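PDB 2NXF: manganese-dependent ADP-ribose/CDP-alcohol diphosphatase from Danio rerio, which probably hydrolyses ADP-ribose and CDP-alcohols such as CDP-choline and CDP-glycerol at a dinuclear metal centre, releasing AMP or CMP. Local coordinates for residues L283-H294 and V307-E315. Sequence-based numbering, arbitrary orientation.
Sequences LEGVIETPPHSH and VMKGRGRVE
With CG of R313 anti to its carbonyl carbon (chi1 -60°) and the chain extended at chi2 and bent at chi3, the side chain reaches from the turn 311-314 into the loop 283-294, passing T289 in the opposite direction. CB of E284 lies over one face of the guanidinium, offset toward its rim, and O of E288 over the opposite face. At the edge, near the plane, NH1 sits 3.0 Å from O of G285 and equally close to OG1 of T289, which itself donates to that carbonyl oxygen. The other terminal nitrogen, NH2, is hydrogen-bonded to the backbone O of the zinc ligand H267. Cutting this side chain back to an alanine is likely to leave the H267 carbonyl without its guanidinium partner and to open a gap between E284 and E288. Nearer the backbone, N of R313 donates almost straight to O of H294 (2.8 Å, 178°), approaching from above the carbonyl plane. The carboxylate plane of E284 is turned 88° from that of the guanidinium and brings OE1 to CG2 of V314 (3.4 Å), while a water bridges OE2 to N of E315. Thus a type II' beta turn, R311 to V314, lays R313 against the loop flanking the dimetal site of this calcineurin-like phosphoesterase.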
loop_
_atom_site.group_PDB
_atom_site.type_symbol
_atom_site.label_atom_id
_atom_site.label_comp_id
_atom_site.label_asym_id
_atom_site.label_seq_id
_atom_site.Cartn_x
_atom_site.Cartn_y
_atom_site.Cartn_z
ATOM N N LEU A 283 3.717 -7.164 -0.716
ATOM C CA LEU A 283 4.198 -7.633 0.572
ATOM C C LEU A 283 3.173 -8.480 1.297
ATOM O O LEU A 283 1.989 -8.118 1.372
ATOM C CB LEU A 283 4.560 -6.437 1.458
ATOM C CG LEU A 283 5.778 -5.627 1.033
ATOM C CD1 LEU A 283 5.832 -4.356 1.875
ATOM C CD2 LEU A 283 7.064 -6.469 1.206
ATOM N N GLU A 284 3.637 -9.622 1.807
ATOM C CA GLU A 284 2.835 -10.477 2.690
ATOM C C GLU A 284 2.332 -9.670 3.878
ATOM O O GLU A 284 3.055 -8.804 4.387
ATOM C CB GLU A 284 3.693 -11.654 3.179
ATOM C CG GLU A 284 3.998 -12.706 2.081
ATOM C CD GLU A 284 5.109 -12.327 1.082
ATOM O OE1 GLU A 284 5.796 -11.297 1.223
ATOM O OE2 GLU A 284 5.310 -13.094 0.113
ATOM N N GLY A 285 1.104 -9.958 4.327
ATOM C CA GLY A 285 0.472 -9.095 5.335
ATOM C C GLY A 285 0.723 -9.577 6.750
ATOM O O GLY A 285 0.599 -10.775 7.059
ATOM N N VAL A 286 1.055 -8.632 7.616
ATOM C CA VAL A 286 1.302 -8.932 9.027
ATOM C C VAL A 286 0.081 -9.556 9.691
ATOM O O VAL A 286 0.201 -10.504 10.499
ATOM C CB VAL A 286 1.696 -7.629 9.784
ATOM C CG1 VAL A 286 1.598 -7.812 11.305
ATOM C CG2 VAL A 286 3.109 -7.183 9.379
ATOM N N ILE A 287 -1.099 -9.049 9.346
ATOM C CA ILE A 287 -2.322 -9.533 10.014
ATOM C C ILE A 287 -2.556 -11.037 9.872
ATOM O O ILE A 287 -3.100 -11.657 10.773
ATOM C CB ILE A 287 -3.561 -8.725 9.591
ATOM C CG1 ILE A 287 -4.803 -9.102 10.418
ATOM C CG2 ILE A 287 -3.838 -8.858 8.083
ATOM C CD1 ILE A 287 -4.662 -8.805 11.919
ATOM N N GLU A 288 -2.144 -11.632 8.745
ATOM C CA GLU A 288 -2.379 -13.077 8.577
ATOM C C GLU A 288 -1.153 -13.914 8.936
ATOM O O GLU A 288 -1.105 -15.103 8.634
ATOM C CB GLU A 288 -2.898 -13.382 7.174
ATOM C CG GLU A 288 -4.352 -12.897 7.041
ATOM C CD GLU A 288 -4.955 -13.074 5.669
ATOM O OE1 GLU A 288 -4.351 -13.754 4.822
ATOM O OE2 GLU A 288 -6.063 -12.521 5.460
ATOM N N THR A 289 -0.191 -13.264 9.590
ATOM C CA THR A 289 1.053 -13.915 10.048
ATOM C C THR A 289 0.940 -14.358 11.535
ATOM O O THR A 289 0.732 -13.500 12.399
ATOM C CB THR A 289 2.233 -12.995 9.884
ATOM O OG1 THR A 289 2.255 -12.498 8.537
ATOM C CG2 THR A 289 3.542 -13.739 10.201
ATOM N N PRO A 290 1.083 -15.666 11.834
ATOM C CA PRO A 290 0.996 -16.086 13.243
ATOM C C PRO A 290 2.235 -15.691 14.038
ATOM O O PRO A 290 3.261 -15.353 13.448
ATOM C CB PRO A 290 0.868 -17.616 13.153
ATOM C CG PRO A 290 1.545 -17.967 11.885
ATOM C CD PRO A 290 1.264 -16.827 10.932
ATOM N N PRO A 291 2.141 -15.715 15.381
ATOM C CA PRO A 291 3.247 -15.284 16.226
ATOM C C PRO A 291 4.541 -16.072 16.033
ATOM O O PRO A 291 5.598 -15.580 16.392
ATOM C CB PRO A 291 2.713 -15.534 17.650
ATOM C CG PRO A 291 1.267 -15.398 17.511
ATOM C CD PRO A 291 0.959 -16.074 16.191
ATOM N N HIS A 292 4.454 -17.293 15.512
ATOM C CA HIS A 292 5.668 -18.077 15.259
ATOM C C HIS A 292 6.351 -17.710 13.931
ATOM O O HIS A 292 7.379 -18.298 13.567
ATOM C CB HIS A 292 5.386 -19.569 15.324
ATOM C CG HIS A 292 4.329 -20.038 14.381
ATOM N ND1 HIS A 292 3.014 -20.207 14.763
ATOM C CD2 HIS A 292 4.391 -20.381 13.071
ATOM C CE1 HIS A 292 2.311 -20.642 13.728
ATOM N NE2 HIS A 292 3.124 -20.757 12.689
ATOM N N SER A 293 5.775 -16.748 13.220
ATOM C CA SER A 293 6.280 -16.360 11.909
ATOM C C SER A 293 6.601 -14.845 11.910
ATOM O O SER A 293 6.773 -14.238 12.981
ATOM C CB SER A 293 5.238 -16.780 10.843
ATOM O OG SER A 293 5.673 -16.444 9.536
ATOM N N HIS A 294 6.721 -14.231 10.733
ATOM C CA HIS A 294 6.930 -12.783 10.644
ATOM C C HIS A 294 6.579 -12.347 9.247
ATOM O O HIS A 294 6.363 -13.189 8.378
ATOM C CB HIS A 294 8.396 -12.403 10.902
ATOM C CG HIS A 294 8.569 -11.189 11.767
ATOM N ND1 HIS A 294 7.760 -10.077 11.675
ATOM C CD2 HIS A 294 9.466 -10.923 12.750
ATOM C CE1 HIS A 294 8.151 -9.175 12.559
ATOM N NE2 HIS A 294 9.186 -9.663 13.218
ATOM N N VAL A 307 18.461 -4.463 -2.861
ATOM C CA VAL A 307 18.349 -5.750 -2.163
ATOM C C VAL A 307 17.294 -5.621 -1.080
ATOM O O VAL A 307 17.335 -4.692 -0.283
ATOM C CB VAL A 307 19.683 -6.174 -1.525
ATOM C CG1 VAL A 307 19.495 -7.484 -0.765
ATOM C CG2 VAL A 307 20.783 -6.292 -2.586
HETATM N N MSE A 308 16.309 -6.519 -1.083
HETATM C CA MSE A 308 15.288 -6.485 -0.055
HETATM C C MSE A 308 15.509 -7.713 0.808
HETATM O O MSE A 308 15.523 -8.834 0.288
HETATM C CB MSE A 308 13.888 -6.521 -0.664
HETATM C CG MSE A 308 12.776 -6.454 0.403
HETATM SE SE MSE A 308 10.974 -6.407 -0.323
HETATM C CE MSE A 308 10.802 -8.288 -0.772
ATOM N N LYS A 309 15.697 -7.492 2.111
ATOM C CA LYS A 309 15.902 -8.571 3.074
ATOM C C LYS A 309 14.600 -8.795 3.829
ATOM O O LYS A 309 14.160 -7.929 4.608
ATOM C CB LYS A 309 17.034 -8.203 4.043
ATOM C CG LYS A 309 18.409 -7.965 3.388
ATOM C CD LYS A 309 18.972 -9.203 2.705
ATOM C CE LYS A 309 19.407 -10.238 3.725
ATOM N NZ LYS A 309 20.019 -11.436 3.097
ATOM N N GLY A 310 13.949 -9.924 3.545
ATOM C CA GLY A 310 12.648 -10.223 4.136
ATOM C C GLY A 310 12.808 -11.143 5.318
ATOM O O GLY A 310 13.825 -11.846 5.430
ATOM N N ARG A 311 11.811 -11.111 6.204
ATOM C CA ARG A 311 11.739 -12.003 7.350
ATOM C C ARG A 311 10.468 -12.818 7.293
ATOM O O ARG A 311 9.421 -12.321 6.879
ATOM C CB ARG A 311 11.715 -11.209 8.659
ATOM C CG ARG A 311 13.052 -10.680 9.115
ATOM C CD ARG A 311 13.632 -9.577 8.236
ATOM N NE ARG A 311 14.528 -8.755 9.046
ATOM C CZ ARG A 311 14.979 -7.558 8.697
ATOM N NH1 ARG A 311 14.665 -7.033 7.517
ATOM N NH2 ARG A 311 15.743 -6.889 9.546
ATOM N N GLY A 312 10.578 -14.066 7.746
ATOM C CA GLY A 312 9.424 -14.928 7.912
ATOM C C GLY A 312 8.791 -15.254 6.576
ATOM O O GLY A 312 9.402 -15.942 5.750
ATOM N N ARG A 313 7.572 -14.757 6.371
ATOM C CA ARG A 313 6.816 -15.021 5.143
ATOM C C ARG A 313 7.327 -14.241 3.930
ATOM O O ARG A 313 6.962 -14.571 2.790
ATOM C CB ARG A 313 5.326 -14.732 5.365
ATOM C CG ARG A 313 4.737 -15.595 6.474
ATOM C CD ARG A 313 3.270 -15.288 6.697
ATOM N NE ARG A 313 2.509 -15.347 5.462
ATOM C CZ ARG A 313 1.623 -14.440 5.057
ATOM N NH1 ARG A 313 1.331 -13.360 5.783
ATOM N NH2 ARG A 313 1.011 -14.636 3.901
ATOM N N VAL A 314 8.133 -13.197 4.170
ATOM C CA VAL A 314 8.647 -12.360 3.066
ATOM C C VAL A 314 10.017 -12.873 2.602
ATOM O O VAL A 314 10.982 -12.892 3.383
ATOM C CB VAL A 314 8.810 -10.894 3.482
ATOM C CG1 VAL A 314 9.341 -10.063 2.281
ATOM C CG2 VAL A 314 7.503 -10.322 4.025
ATOM N N GLU A 315 10.115 -13.315 1.346
ATOM C CA GLU A 315 11.402 -13.809 0.836
ATOM C C GLU A 315 12.274 -12.647 0.369
ATOM O O GLU A 315 11.754 -11.609 -0.064
ATOM C CB GLU A 315 11.196 -14.777 -0.329
ATOM C CG GLU A 315 10.807 -16.205 0.084
ATOM C CD GLU A 315 11.958 -17.000 0.718
ATOM O OE1 GLU A 315 12.935 -17.378 0.000
ATOM O OE2 GLU A 315 11.852 -17.264 1.942
HETATM O O HOH W 1 7.785 -14.013 -0.235
#